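Local structure of suppressor of fused homolog (Drosophila melanogaster, 6LPH) at residues 77-82 with 142-147; 167-172 with 235-240; 181-186 with 190-195; 214-219 with 228-233. The protein probably binds DNA-binding transcription factors of RNA polymerase II and sequesters them, the present chain being the N-terminal part of the longer protein. One frame throughout, in Å; residues are numbered along the deposited sequence.

Contact 1 of 4, residues 77-82 with 142-147; sequences FGLSDL and YCFQTG
The carbonyl oxygen of Gly78 is approached by two groups: His89 NE2 gives it a hydrogen bond, and the ring of Phe144 turns an edge to it, with CZ 3.8 Å from Gly78 O and the oxygen close to the ring plane. Gly78 itself has a phi of 151°, at which a CB would collide with the carbonyl of Phe77. One residue on, Leu79 meets the same ring with a single methyl. Its CD2 lies 3.3 Å from Phe144 CE1, a tight approach for two carbons, and 3.7 Å from Phe144 CD1, coming in obliquely. With Phe144 CG anti to its own carbonyl carbon (chi1 -84°), the ring end reaches the loop. Cys143 adds a looser apolar touch, its CB 4.4 Å from Leu79 CD2. No hydrogen bond crosses between 77-82 and 142-147; behind the contact, Tyr142 O receives both Thr146 N and Thr146 OG1 near the helix end. Glu103 of strand 97-109 fixes the loop by accepting from Gly78 N, Leu79 N and Ser80 OG. The last turn of helix 131-146 thus rests on the loop that follows strand 71-77, while Phe144 also reaches Met100 of strand 97-109 and meets Tyr44 edge-to-face.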
loop_
_atom_site.group_PDB
_atom_site.type_symbol
_atom_site.label_atom_id
_atom_site.label_comp_id
_atom_site.label_asym_id
_atom_site.label_seq_id
_atom_site.Cartn_x
_atom_site.Cartn_y
_atom_site.Cartn_z
ATOM N N PHE A 77 2.779 6.233 -6.518
ATOM C CA PHE A 77 2.715 6.903 -7.826
ATOM C C PHE A 77 3.918 6.433 -8.605
ATOM O O PHE A 77 5.071 6.719 -8.204
ATOM C CB PHE A 77 2.842 8.419 -7.686
ATOM C CG PHE A 77 1.756 9.067 -6.868
ATOM C CD1 PHE A 77 1.797 9.032 -5.468
ATOM C CD2 PHE A 77 0.735 9.787 -7.491
ATOM C CE1 PHE A 77 0.813 9.656 -4.706
ATOM C CE2 PHE A 77 -0.237 10.425 -6.724
ATOM C CZ PHE A 77 -0.203 10.357 -5.329
ATOM N N GLY A 78 3.662 5.745 -9.717
ATOM C CA GLY A 78 4.721 5.312 -10.614
ATOM C C GLY A 78 4.445 4.047 -11.398
ATOM O O GLY A 78 5.053 3.862 -12.443
ATOM N N LEU A 79 3.570 3.163 -10.892
ATOM C CA LEU A 79 3.185 1.934 -11.627
ATOM C C LEU A 79 2.235 2.263 -12.776
ATOM O O LEU A 79 2.215 1.564 -13.796
ATOM C CB LEU A 79 2.571 0.865 -10.680
ATOM C CG LEU A 79 3.613 0.312 -9.677
ATOM C CD1 LEU A 79 2.931 -0.404 -8.541
ATOM C CD2 LEU A 79 4.440 -0.700 -10.423
ATOM N N SER A 80 1.463 3.328 -12.603
ATOM C CA SER A 80 0.646 3.867 -13.705
ATOM C C SER A 80 1.463 4.916 -14.484
ATOM O O SER A 80 2.594 5.259 -14.091
ATOM C CB SER A 80 -0.648 4.464 -13.159
ATOM O OG SER A 80 -0.374 5.640 -12.417
ATOM N N ASP A 81 0.914 5.401 -15.598
ATOM C CA ASP A 81 1.646 6.341 -16.435
ATOM C C ASP A 81 1.399 7.768 -15.939
ATOM O O ASP A 81 0.428 8.414 -16.354
ATOM C CB ASP A 81 1.233 6.184 -17.909
ATOM C CG ASP A 81 1.984 7.124 -18.837
ATOM O OD1 ASP A 81 1.667 7.149 -20.044
ATOM O OD2 ASP A 81 2.879 7.860 -18.367
ATOM N N LEU A 82 2.273 8.242 -15.047
ATOM C CA LEU A 82 2.167 9.594 -14.483
ATOM C C LEU A 82 2.349 10.709 -15.525
ATOM O O LEU A 82 1.810 11.802 -15.376
ATOM C CB LEU A 82 3.243 9.776 -13.404
ATOM C CG LEU A 82 3.196 8.786 -12.212
ATOM C CD1 LEU A 82 4.317 9.081 -11.179
ATOM C CD2 LEU A 82 1.809 8.798 -11.556
ATOM N N TYR A 142 9.136 -5.783 -8.140
ATOM C CA TYR A 142 8.737 -7.134 -8.463
ATOM C C TYR A 142 7.844 -7.089 -9.733
ATOM O O TYR A 142 8.096 -7.810 -10.713
ATOM C CB TYR A 142 8.005 -7.733 -7.247
ATOM C CG TYR A 142 7.310 -9.039 -7.523
ATOM C CD1 TYR A 142 8.028 -10.144 -7.997
ATOM C CD2 TYR A 142 5.943 -9.182 -7.312
ATOM C CE1 TYR A 142 7.399 -11.355 -8.239
ATOM C CE2 TYR A 142 5.299 -10.402 -7.553
ATOM C CZ TYR A 142 6.038 -11.470 -8.021
ATOM O OH TYR A 142 5.430 -12.674 -8.271
ATOM N N CYS A 143 6.855 -6.196 -9.733
ATOM C CA CYS A 143 5.973 -6.039 -10.900
ATOM C C CYS A 143 6.717 -5.606 -12.177
ATOM O O CYS A 143 6.471 -6.166 -13.258
ATOM C CB CYS A 143 4.821 -5.069 -10.589
ATOM S SG CYS A 143 3.690 -5.756 -9.368
ATOM N N PHE A 144 7.628 -4.631 -12.060
ATOM C CA PHE A 144 8.421 -4.177 -13.225
ATOM C C PHE A 144 9.289 -5.310 -13.760
ATOM O O PHE A 144 9.368 -5.544 -14.966
ATOM C CB PHE A 144 9.315 -2.966 -12.885
ATOM C CG PHE A 144 8.626 -1.620 -12.976
ATOM C CD1 PHE A 144 7.280 -1.477 -12.713
ATOM C CD2 PHE A 144 9.360 -0.469 -13.298
ATOM C CE1 PHE A 144 6.656 -0.226 -12.787
ATOM C CE2 PHE A 144 8.745 0.777 -13.362
ATOM C CZ PHE A 144 7.381 0.901 -13.114
ATOM N N GLN A 145 9.942 -6.023 -12.852
ATOM C CA GLN A 145 10.912 -7.022 -13.259
ATOM C C GLN A 145 10.278 -8.277 -13.824
ATOM O O GLN A 145 10.840 -8.886 -14.738
ATOM C CB GLN A 145 11.873 -7.326 -12.119
ATOM C CG GLN A 145 12.830 -6.152 -11.906
ATOM C CD GLN A 145 13.587 -6.188 -10.591
ATOM O OE1 GLN A 145 13.396 -7.084 -9.763
ATOM N NE2 GLN A 145 14.454 -5.196 -10.389
ATOM N N THR A 146 9.104 -8.661 -13.330
ATOM C CA THR A 146 8.440 -9.822 -13.922
ATOM C C THR A 146 7.455 -9.457 -15.054
ATOM O O THR A 146 7.123 -10.304 -15.891
ATOM C CB THR A 146 7.729 -10.696 -12.866
ATOM O OG1 THR A 146 6.676 -9.939 -12.274
ATOM C CG2 THR A 146 8.696 -11.165 -11.758
ATOM N N GLY A 147 6.981 -8.212 -15.074
ATOM C CA GLY A 147 6.004 -7.788 -16.076
ATOM C C GLY A 147 4.561 -8.171 -15.769
ATOM O O GLY A 147 3.666 -7.798 -16.520
#

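Contact 2 of 4, residues 167-172 with 235-240; sequences TSKLQN and DRQMSV
Two irregular segments come together with Lys169 and Gln237 as their nearest pair, CA to CA 7.2 Å, and a water spans the backbones, accepting from Lys169 N and donating to Arg236 O at 2.7 Å. The first segment is shaped by an ST turn: Ser168 OG accepts from Leu170 N at 3.0 Å, and the same hydroxyl bonds to Met234 O, beside the second segment. Lys169 lays its aliphatic part across the other segment, CD standing 3.5 Å from Gln237 O; its extended course as far as CE, before the bend at chi4 (-67°), makes this possible. Leu170 comes at about a right angle to Arg236 and sets a methyl obliquely against the guanidinium. That group is held by a salt bridge from NH2 to Glu203 of helix 201-219 and, within its own segment, by a hydrogen bond to Met238 O. With an alanine in place of Arg236, Glu203 would probably lose its charged mate and the Leu170 methyl its cover. The grip on Met238 is somewhat bent: Arg236 NH2 to Met238 O measures 3.1 Å at 148°, with the oxygen 19° out of the guanidinium plane. Leu170 CD2 stands 4.0 Å from Arg236 NH1.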
loop_
_atom_site.group_PDB
_atom_site.type_symbol
_atom_site.label_atom_id
_atom_site.label_comp_id
_atom_site.label_asym_id
_atom_site.label_seq_id
_atom_site.Cartn_x
_atom_site.Cartn_y
_atom_site.Cartn_z
ATOM N N THR A 167 9.013 -10.647 14.540
ATOM C CA THR A 167 7.860 -11.132 15.316
ATOM C C THR A 167 6.522 -11.170 14.532
ATOM O O THR A 167 5.646 -11.984 14.818
ATOM C CB THR A 167 7.653 -10.305 16.590
ATOM O OG1 THR A 167 7.547 -8.924 16.230
ATOM C CG2 THR A 167 8.839 -10.496 17.565
ATOM N N SER A 168 6.349 -10.300 13.555
ATOM C CA SER A 168 5.035 -10.258 12.887
ATOM C C SER A 168 4.741 -11.566 12.151
ATOM O O SER A 168 5.595 -12.080 11.435
ATOM C CB SER A 168 4.925 -9.106 11.901
ATOM O OG SER A 168 3.638 -9.154 11.311
ATOM N N LYS A 169 3.532 -12.078 12.317
ATOM C CA LYS A 169 3.070 -13.259 11.581
ATOM C C LYS A 169 2.582 -12.879 10.168
ATOM O O LYS A 169 2.181 -13.747 9.389
ATOM C CB LYS A 169 1.923 -13.915 12.354
ATOM C CG LYS A 169 2.368 -14.448 13.696
ATOM C CD LYS A 169 1.198 -14.769 14.602
ATOM C CE LYS A 169 1.698 -15.163 15.988
ATOM N NZ LYS A 169 2.436 -16.453 15.954
ATOM N N LEU A 170 2.600 -11.593 9.836
ATOM C CA LEU A 170 2.182 -11.188 8.463
ATOM C C LEU A 170 3.364 -11.144 7.467
ATOM O O LEU A 170 4.097 -10.140 7.419
ATOM C CB LEU A 170 1.398 -9.867 8.494
ATOM C CG LEU A 170 0.177 -9.831 9.412
ATOM C CD1 LEU A 170 -0.620 -8.574 9.139
ATOM C CD2 LEU A 170 -0.729 -11.048 9.230
ATOM N N GLN A 171 3.531 -12.229 6.688
ATOM C CA GLN A 171 4.682 -12.450 5.786
ATOM C C GLN A 171 4.329 -12.526 4.325
ATOM O O GLN A 171 5.213 -12.808 3.507
ATOM C CB GLN A 171 5.298 -13.840 5.962
ATOM C CG GLN A 171 5.274 -14.455 7.313
ATOM C CD GLN A 171 6.342 -13.847 8.092
ATOM O OE1 GLN A 171 6.285 -12.658 8.323
ATOM N NE2 GLN A 171 7.361 -14.621 8.457
ATOM N N ASN A 172 3.054 -12.371 3.996
ATOM C CA ASN A 172 2.579 -12.567 2.628
ATOM C C ASN A 172 1.456 -11.606 2.390
ATOM O O ASN A 172 0.997 -10.928 3.337
ATOM C CB ASN A 172 2.106 -14.029 2.435
ATOM C CG ASN A 172 3.235 -15.043 2.633
ATOM O OD1 ASN A 172 3.310 -15.713 3.674
ATOM N ND2 ASN A 172 4.108 -15.151 1.667
ATOM N N ASP A 235 0.431 -6.698 14.303
ATOM C CA ASP A 235 0.457 -7.386 15.592
ATOM C C ASP A 235 -0.642 -8.441 15.694
ATOM O O ASP A 235 -0.860 -9.002 16.775
ATOM C CB ASP A 235 0.271 -6.370 16.744
ATOM C CG ASP A 235 1.371 -5.335 16.791
ATOM O OD1 ASP A 235 2.558 -5.718 16.663
ATOM O OD2 ASP A 235 1.056 -4.137 16.971
ATOM N N ARG A 236 -1.349 -8.701 14.594
ATOM C CA ARG A 236 -2.416 -9.717 14.627
ATOM C C ARG A 236 -1.873 -11.075 15.061
ATOM O O ARG A 236 -0.846 -11.531 14.559
ATOM C CB ARG A 236 -3.112 -9.878 13.271
ATOM C CG ARG A 236 -4.549 -10.232 13.495
ATOM C CD ARG A 236 -5.368 -10.796 12.355
ATOM N NE ARG A 236 -4.945 -10.598 10.966
ATOM C CZ ARG A 236 -5.066 -11.583 10.061
ATOM N NH1 ARG A 236 -4.732 -11.420 8.783
ATOM N NH2 ARG A 236 -5.522 -12.776 10.456
ATOM N N GLN A 237 -2.601 -11.744 15.935
ATOM C CA GLN A 237 -2.056 -12.941 16.591
ATOM C C GLN A 237 -2.592 -14.240 16.031
ATOM O O GLN A 237 -1.925 -15.260 16.117
ATOM C CB GLN A 237 -2.261 -12.889 18.110
ATOM C CG GLN A 237 -1.303 -11.957 18.867
ATOM C CD GLN A 237 0.157 -12.130 18.469
ATOM O OE1 GLN A 237 0.814 -11.176 18.062
ATOM N NE2 GLN A 237 0.665 -13.355 18.558
ATOM N N MET A 238 -3.781 -14.193 15.434
ATOM C CA MET A 238 -4.474 -15.406 14.989
ATOM C C MET A 238 -5.030 -15.189 13.596
ATOM O O MET A 238 -5.446 -14.073 13.280
ATOM C CB MET A 238 -5.609 -15.767 15.960
ATOM C CG MET A 238 -5.122 -16.459 17.240
ATOM S SD MET A 238 -6.388 -16.733 18.497
ATOM C CE MET A 238 -7.346 -18.058 17.767
ATOM N N SER A 239 -5.023 -16.243 12.769
ATOM C CA SER A 239 -5.567 -16.158 11.418
ATOM C C SER A 239 -7.061 -16.250 11.483
ATOM O O SER A 239 -7.643 -16.644 12.511
ATOM C CB SER A 239 -5.046 -17.283 10.523
ATOM O OG SER A 239 -5.630 -18.520 10.888
ATOM N N VAL A 240 -7.693 -15.938 10.356
ATOM C CA VAL A 240 -9.142 -15.989 10.273
ATOM C C VAL A 240 -9.653 -17.411 10.525
ATOM O O VAL A 240 -10.716 -17.607 11.128
ATOM C CB VAL A 240 -9.637 -15.439 8.912
ATOM C CG1 VAL A 240 -9.283 -16.393 7.761
ATOM C CG2 VAL A 240 -11.128 -15.131 8.973
HETATM O O HOH W 1 1.592 -10.617 13.995
#

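Contact 3 of 4, residues 181-186 with 190-195; sequences LGCIDT and TVDFCQ
Phe193 is the large bump of this antiparallel beta hairpin, and Leu181, Gly182 and Ile184 across the hairpin, with Val191 of its own strand, form the hollow that takes it. Leu181 covers one face of the ring by a CH-pi contact, CD1 4.1 Å from the centroid and 27° off the normal; Val191 CG1 lies over the opposite face, 4.0 Å above the plane and offset toward the rim. Two groups fill in at the edge, Ile184 CD1 at 3.9 Å from Phe193 CE1 and Gly182 O at 3.3 Å from Phe193 CD1. With CG anti to the carbonyl carbon and chi2 near 90°, the ring slots between the two aliphatic side chains. Were Phe193 an alanine, a gap would probably open between Leu181 and Val191, and Ile184 CD1 would lose its contact with the ring edge. Farther along, the methyls CG2 of Thr186 and Val191 meet at 3.8 Å. The backbone sets the register: Ile184 and Val191 are a hydrogen-bonded pair, Ile184 N to Val191 O 2.9 Å (172°) and Val191 N to Ile184 O 2.8 Å, and Gly182 O accepts from Phe193 N. Strand 189-199 lies between strands 172-186 and 97-109, and helix 16-28 packs on Leu181, Ile184 and Thr186.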
loop_
_atom_site.group_PDB
_atom_site.type_symbol
_atom_site.label_atom_id
_atom_site.label_comp_id
_atom_site.label_asym_id
_atom_site.label_seq_id
_atom_site.Cartn_x
_atom_site.Cartn_y
_atom_site.Cartn_z
ATOM N N LEU A 181 -10.792 4.150 -2.937
ATOM C CA LEU A 181 -10.247 4.723 -4.178
ATOM C C LEU A 181 -10.814 4.075 -5.423
ATOM O O LEU A 181 -10.937 4.735 -6.447
ATOM C CB LEU A 181 -8.724 4.688 -4.203
ATOM C CG LEU A 181 -8.048 5.386 -3.016
ATOM C CD1 LEU A 181 -6.544 5.390 -3.202
ATOM C CD2 LEU A 181 -8.594 6.793 -2.842
ATOM N N GLY A 182 -11.137 2.784 -5.324
ATOM C CA GLY A 182 -11.711 2.047 -6.447
ATOM C C GLY A 182 -10.837 2.083 -7.699
ATOM O O GLY A 182 -9.634 1.855 -7.648
ATOM N N CYS A 183 -11.447 2.380 -8.840
ATOM C CA CYS A 183 -10.716 2.371 -10.098
ATOM C C CYS A 183 -11.133 3.645 -10.821
ATOM O O CYS A 183 -12.290 4.024 -10.752
ATOM C CB CYS A 183 -11.084 1.120 -10.916
ATOM S SG CYS A 183 -10.863 -0.468 -10.036
ATOM N N ILE A 184 -10.195 4.324 -11.474
ATOM C CA ILE A 184 -10.512 5.585 -12.142
ATOM C C ILE A 184 -9.966 5.621 -13.570
ATOM O O ILE A 184 -9.036 4.862 -13.924
ATOM C CB ILE A 184 -9.950 6.811 -11.393
ATOM C CG1 ILE A 184 -8.402 6.837 -11.461
ATOM C CG2 ILE A 184 -10.424 6.847 -9.928
ATOM C CD1 ILE A 184 -7.782 8.060 -10.796
ATOM N N ASP A 185 -10.528 6.522 -14.372
ATOM C CA ASP A 185 -10.017 6.790 -15.700
ATOM C C ASP A 185 -9.163 8.035 -15.535
ATOM O O ASP A 185 -9.436 8.865 -14.657
ATOM C CB ASP A 185 -11.169 7.089 -16.666
ATOM C CG ASP A 185 -10.724 7.121 -18.123
ATOM O OD1 ASP A 185 -9.644 6.573 -18.430
ATOM O OD2 ASP A 185 -11.457 7.679 -18.978
ATOM N N THR A 186 -8.115 8.158 -16.347
ATOM C CA THR A 186 -7.267 9.349 -16.309
ATOM C C THR A 186 -6.909 9.719 -17.722
ATOM O O THR A 186 -7.136 8.918 -18.626
ATOM C CB THR A 186 -5.948 9.123 -15.504
ATOM O OG1 THR A 186 -4.974 8.447 -16.315
ATOM C CG2 THR A 186 -6.190 8.328 -14.199
ATOM N N THR A 190 -6.565 3.957 -17.690
ATOM C CA THR A 190 -7.267 3.541 -16.474
ATOM C C THR A 190 -6.213 3.222 -15.400
ATOM O O THR A 190 -5.102 2.785 -15.706
ATOM C CB THR A 190 -8.150 2.298 -16.695
ATOM O OG1 THR A 190 -7.337 1.233 -17.202
ATOM C CG2 THR A 190 -9.321 2.585 -17.723
ATOM N N VAL A 191 -6.601 3.443 -14.153
ATOM C CA VAL A 191 -5.761 3.141 -12.966
ATOM C C VAL A 191 -6.674 2.462 -11.954
ATOM O O VAL A 191 -7.609 3.092 -11.456
ATOM C CB VAL A 191 -5.183 4.422 -12.363
ATOM C CG1 VAL A 191 -4.398 4.140 -11.037
ATOM C CG2 VAL A 191 -4.262 5.109 -13.369
ATOM N N ASP A 192 -6.419 1.176 -11.675
ATOM C CA ASP A 192 -7.079 0.459 -10.563
ATOM C C ASP A 192 -6.251 0.742 -9.309
ATOM O O ASP A 192 -5.035 0.722 -9.384
ATOM C CB ASP A 192 -6.965 -1.064 -10.781
ATOM C CG ASP A 192 -7.940 -1.601 -11.808
ATOM O OD1 ASP A 192 -8.751 -0.816 -12.333
ATOM O OD2 ASP A 192 -7.912 -2.832 -12.084
ATOM N N PHE A 193 -6.873 0.941 -8.152
ATOM C CA PHE A 193 -6.091 1.020 -6.902
ATOM C C PHE A 193 -6.071 -0.349 -6.234
ATOM O O PHE A 193 -7.098 -0.824 -5.729
ATOM C CB PHE A 193 -6.598 2.158 -6.005
ATOM C CG PHE A 193 -6.327 3.524 -6.600
ATOM C CD1 PHE A 193 -7.258 4.142 -7.470
ATOM C CD2 PHE A 193 -5.124 4.153 -6.367
ATOM C CE1 PHE A 193 -6.979 5.382 -8.061
ATOM C CE2 PHE A 193 -4.834 5.382 -6.964
ATOM C CZ PHE A 193 -5.753 6.002 -7.804
ATOM N N CYS A 194 -4.901 -1.011 -6.289
ATOM C CA CYS A 194 -4.755 -2.367 -5.781
ATOM C C CYS A 194 -4.247 -2.301 -4.350
ATOM O O CYS A 194 -3.074 -1.967 -4.096
ATOM C CB CYS A 194 -3.783 -3.170 -6.654
ATOM S SG CYS A 194 -4.546 -3.545 -8.244
ATOM N N GLN A 195 -5.132 -2.623 -3.411
ATOM C CA GLN A 195 -4.760 -2.550 -2.005
ATOM C C GLN A 195 -4.131 -3.856 -1.556
ATOM O O GLN A 195 -4.732 -4.945 -1.632
ATOM C CB GLN A 195 -5.958 -2.219 -1.122
ATOM C CG GLN A 195 -5.589 -2.024 0.350
ATOM C CD GLN A 195 -6.790 -1.668 1.183
ATOM O OE1 GLN A 195 -7.479 -0.672 0.916
ATOM N NE2 GLN A 195 -7.070 -2.484 2.187
#

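Contact 4 of 4, residues 214-219 with 228-233; sequences GVLNFL and DWLVTN
In Leu230, chi1 (-68°) sets CG anti to the carbonyl carbon, and chi2 near 167° turns the two methyls to helix 201-219 like a fork; Leu216, with nearly the same pair of torsions, offers CD2 to one prong. The prongs have separate tasks. CD1 of Leu230 meets Leu216 CD2 at 3.9 Å, the two side chains crossing at about a right angle. CD2 of Leu230 settles on the helix surface itself, 3.6 Å from Leu219 CB and 3.7 Å from Leu216 O. Leu216 and Leu219 stand three residues apart, hence on neighbouring turns of the same helical side, and the Leu230 methyls bear on both. Leu230 makes the approach from an unusual backbone: its phi is positive (54°), in the left-handed helical region, which marks a sharp turn of the chain where its CA comes to 6.9 Å from that of Leu219. Leu230 also touches Ala176 of strand 172-186, and Thr232 just beyond forms backbone hydrogen bonds with Arg107 and Ala109 of strand 97-109. All three touching leucines are buried, and no hydrogen bond or charge pair spans 214-219 and 228-233. The cohesion is therefore apolar and largely without directional preference, and the placing of Leu230 probably rests on its backbone turn and close packing.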
loop_
_atom_site.group_PDB
_atom_site.type_symbol
_atom_site.label_atom_id
_atom_site.label_comp_id
_atom_site.label_asym_id
_atom_site.label_seq_id
_atom_site.Cartn_x
_atom_site.Cartn_y
_atom_site.Cartn_z
ATOM N N GLY A 214 -12.362 -15.136 -1.933
ATOM C CA GLY A 214 -13.076 -15.828 -0.845
ATOM C C GLY A 214 -12.367 -15.658 0.508
ATOM O O GLY A 214 -13.018 -15.466 1.545
ATOM N N VAL A 215 -11.036 -15.713 0.514
ATOM C CA VAL A 215 -10.274 -15.418 1.754
ATOM C C VAL A 215 -10.415 -13.932 2.178
ATOM O O VAL A 215 -10.595 -13.636 3.371
ATOM C CB VAL A 215 -8.779 -15.829 1.650
ATOM C CG1 VAL A 215 -8.030 -15.458 2.917
ATOM C CG2 VAL A 215 -8.645 -17.323 1.372
ATOM N N LEU A 216 -10.331 -13.006 1.218
ATOM C CA LEU A 216 -10.533 -11.572 1.536
ATOM C C LEU A 216 -11.920 -11.339 2.133
ATOM O O LEU A 216 -12.075 -10.551 3.079
ATOM C CB LEU A 216 -10.377 -10.697 0.295
ATOM C CG LEU A 216 -8.942 -10.620 -0.233
ATOM C CD1 LEU A 216 -8.882 -9.964 -1.602
ATOM C CD2 LEU A 216 -7.988 -9.945 0.760
ATOM N N ASN A 217 -12.917 -12.040 1.585
ATOM C CA ASN A 217 -14.280 -11.922 2.067
ATOM C C ASN A 217 -14.395 -12.371 3.507
ATOM O O ASN A 217 -15.122 -11.728 4.293
ATOM C CB ASN A 217 -15.250 -12.729 1.211
ATOM C CG ASN A 217 -15.689 -11.989 -0.039
ATOM O OD1 ASN A 217 -15.616 -10.756 -0.108
ATOM N ND2 ASN A 217 -16.157 -12.739 -1.044
ATOM N N PHE A 218 -13.672 -13.447 3.856
ATOM C CA PHE A 218 -13.612 -13.924 5.252
ATOM C C PHE A 218 -13.018 -12.859 6.169
ATOM O O PHE A 218 -13.573 -12.576 7.234
ATOM C CB PHE A 218 -12.751 -15.193 5.391
ATOM C CG PHE A 218 -13.362 -16.438 4.805
ATOM C CD1 PHE A 218 -14.755 -16.575 4.650
ATOM C CD2 PHE A 218 -12.527 -17.509 4.431
ATOM C CE1 PHE A 218 -15.300 -17.748 4.121
ATOM C CE2 PHE A 218 -13.069 -18.687 3.912
ATOM C CZ PHE A 218 -14.452 -18.795 3.744
ATOM N N LEU A 219 -11.882 -12.283 5.753
ATOM C CA LEU A 219 -11.177 -11.238 6.519
ATOM C C LEU A 219 -12.019 -9.992 6.801
ATOM O O LEU A 219 -11.901 -9.382 7.869
ATOM C CB LEU A 219 -9.872 -10.844 5.809
ATOM C CG LEU A 219 -8.794 -11.936 5.657
ATOM C CD1 LEU A 219 -7.700 -11.483 4.694
ATOM C CD2 LEU A 219 -8.181 -12.286 7.006
ATOM N N ASP A 228 -14.231 -4.076 7.288
ATOM C CA ASP A 228 -14.708 -3.854 5.914
ATOM C C ASP A 228 -13.617 -3.448 4.930
ATOM O O ASP A 228 -13.634 -3.863 3.758
ATOM C CB ASP A 228 -15.687 -2.693 5.940
ATOM C CG ASP A 228 -16.993 -3.030 5.363
ATOM O OD1 ASP A 228 -17.010 -3.538 4.209
ATOM O OD2 ASP A 228 -18.021 -2.772 6.067
ATOM N N TRP A 229 -12.674 -2.620 5.391
ATOM C CA TRP A 229 -11.665 -2.064 4.484
ATOM C C TRP A 229 -10.338 -2.752 4.505
ATOM O O TRP A 229 -9.363 -2.209 3.970
ATOM C CB TRP A 229 -11.449 -0.589 4.770
ATOM C CG TRP A 229 -12.563 0.303 4.305
ATOM C CD1 TRP A 229 -13.849 -0.054 3.883
ATOM C CD2 TRP A 229 -12.536 1.763 4.266
ATOM N NE1 TRP A 229 -14.585 1.058 3.582
ATOM C CE2 TRP A 229 -13.860 2.185 3.786
ATOM C CE3 TRP A 229 -11.580 2.732 4.574
ATOM C CZ2 TRP A 229 -14.187 3.532 3.620
ATOM C CZ3 TRP A 229 -11.919 4.090 4.392
ATOM C CH2 TRP A 229 -13.191 4.471 3.935
ATOM N N LEU A 230 -10.292 -3.942 5.113
ATOM C CA LEU A 230 -9.111 -4.822 5.061
ATOM C C LEU A 230 -7.838 -4.105 5.528
ATOM O O LEU A 230 -6.832 -4.063 4.836
ATOM C CB LEU A 230 -8.954 -5.437 3.656
ATOM C CG LEU A 230 -10.058 -6.440 3.267
ATOM C CD1 LEU A 230 -10.040 -6.780 1.775
ATOM C CD2 LEU A 230 -10.001 -7.706 4.121
ATOM N N VAL A 231 -7.905 -3.524 6.717
ATOM C CA VAL A 231 -6.756 -2.881 7.303
ATOM C C VAL A 231 -5.807 -3.970 7.800
ATOM O O VAL A 231 -6.229 -4.936 8.447
ATOM C CB VAL A 231 -7.187 -1.956 8.461
ATOM C CG1 VAL A 231 -5.973 -1.445 9.260
ATOM C CG2 VAL A 231 -8.028 -0.800 7.909
ATOM N N THR A 232 -4.530 -3.809 7.493
ATOM C CA THR A 232 -3.508 -4.739 8.013
ATOM C C THR A 232 -3.001 -4.342 9.405
ATOM O O THR A 232 -2.536 -3.212 9.587
ATOM C CB THR A 232 -2.306 -4.776 7.061
ATOM O OG1 THR A 232 -2.752 -5.197 5.772
ATOM C CG2 THR A 232 -1.195 -5.725 7.584
ATOM N N ASN A 233 -3.097 -5.279 10.370
ATOM C CA ASN A 233 -2.586 -5.080 11.723
ATOM C C ASN A 233 -1.362 -5.996 11.922
ATOM O O ASN A 233 -1.511 -7.209 12.005
ATOM C CB ASN A 233 -3.677 -5.388 12.777
ATOM C CG ASN A 233 -3.111 -5.500 14.184
ATOM O OD1 ASN A 233 -2.038 -4.974 14.485
ATOM N ND2 ASN A 233 -3.829 -6.227 15.058
#

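How the contacts relate
Contacts 1 and 4 are buried and apolar, each setting a helix end against a loop, yet they lie on opposite sides of the chain's centre, 25 Å apart between centres. Contact 3, partly buried, differs in kind: backbone hydrogen bonds join neighbouring strands, and the face with Ile184, Val191 and Phe193 carries most of the apolar packing. Contact 2, also partly buried, joins two loops through a water and aliphatic contacts, its arginine salt-bridged to Glu203 outside. Contacts 2 and 4 share a border, Leu170 CD1 lying 3.3 Å from Thr232 CG2; contact 4 uses helix 201-219 directly, contact 2 reaches it through Glu203. Contact 3 touches contact 1 through Ser80 and Val191, and contact 4 through Gln195 and the Trp229 carbonyl.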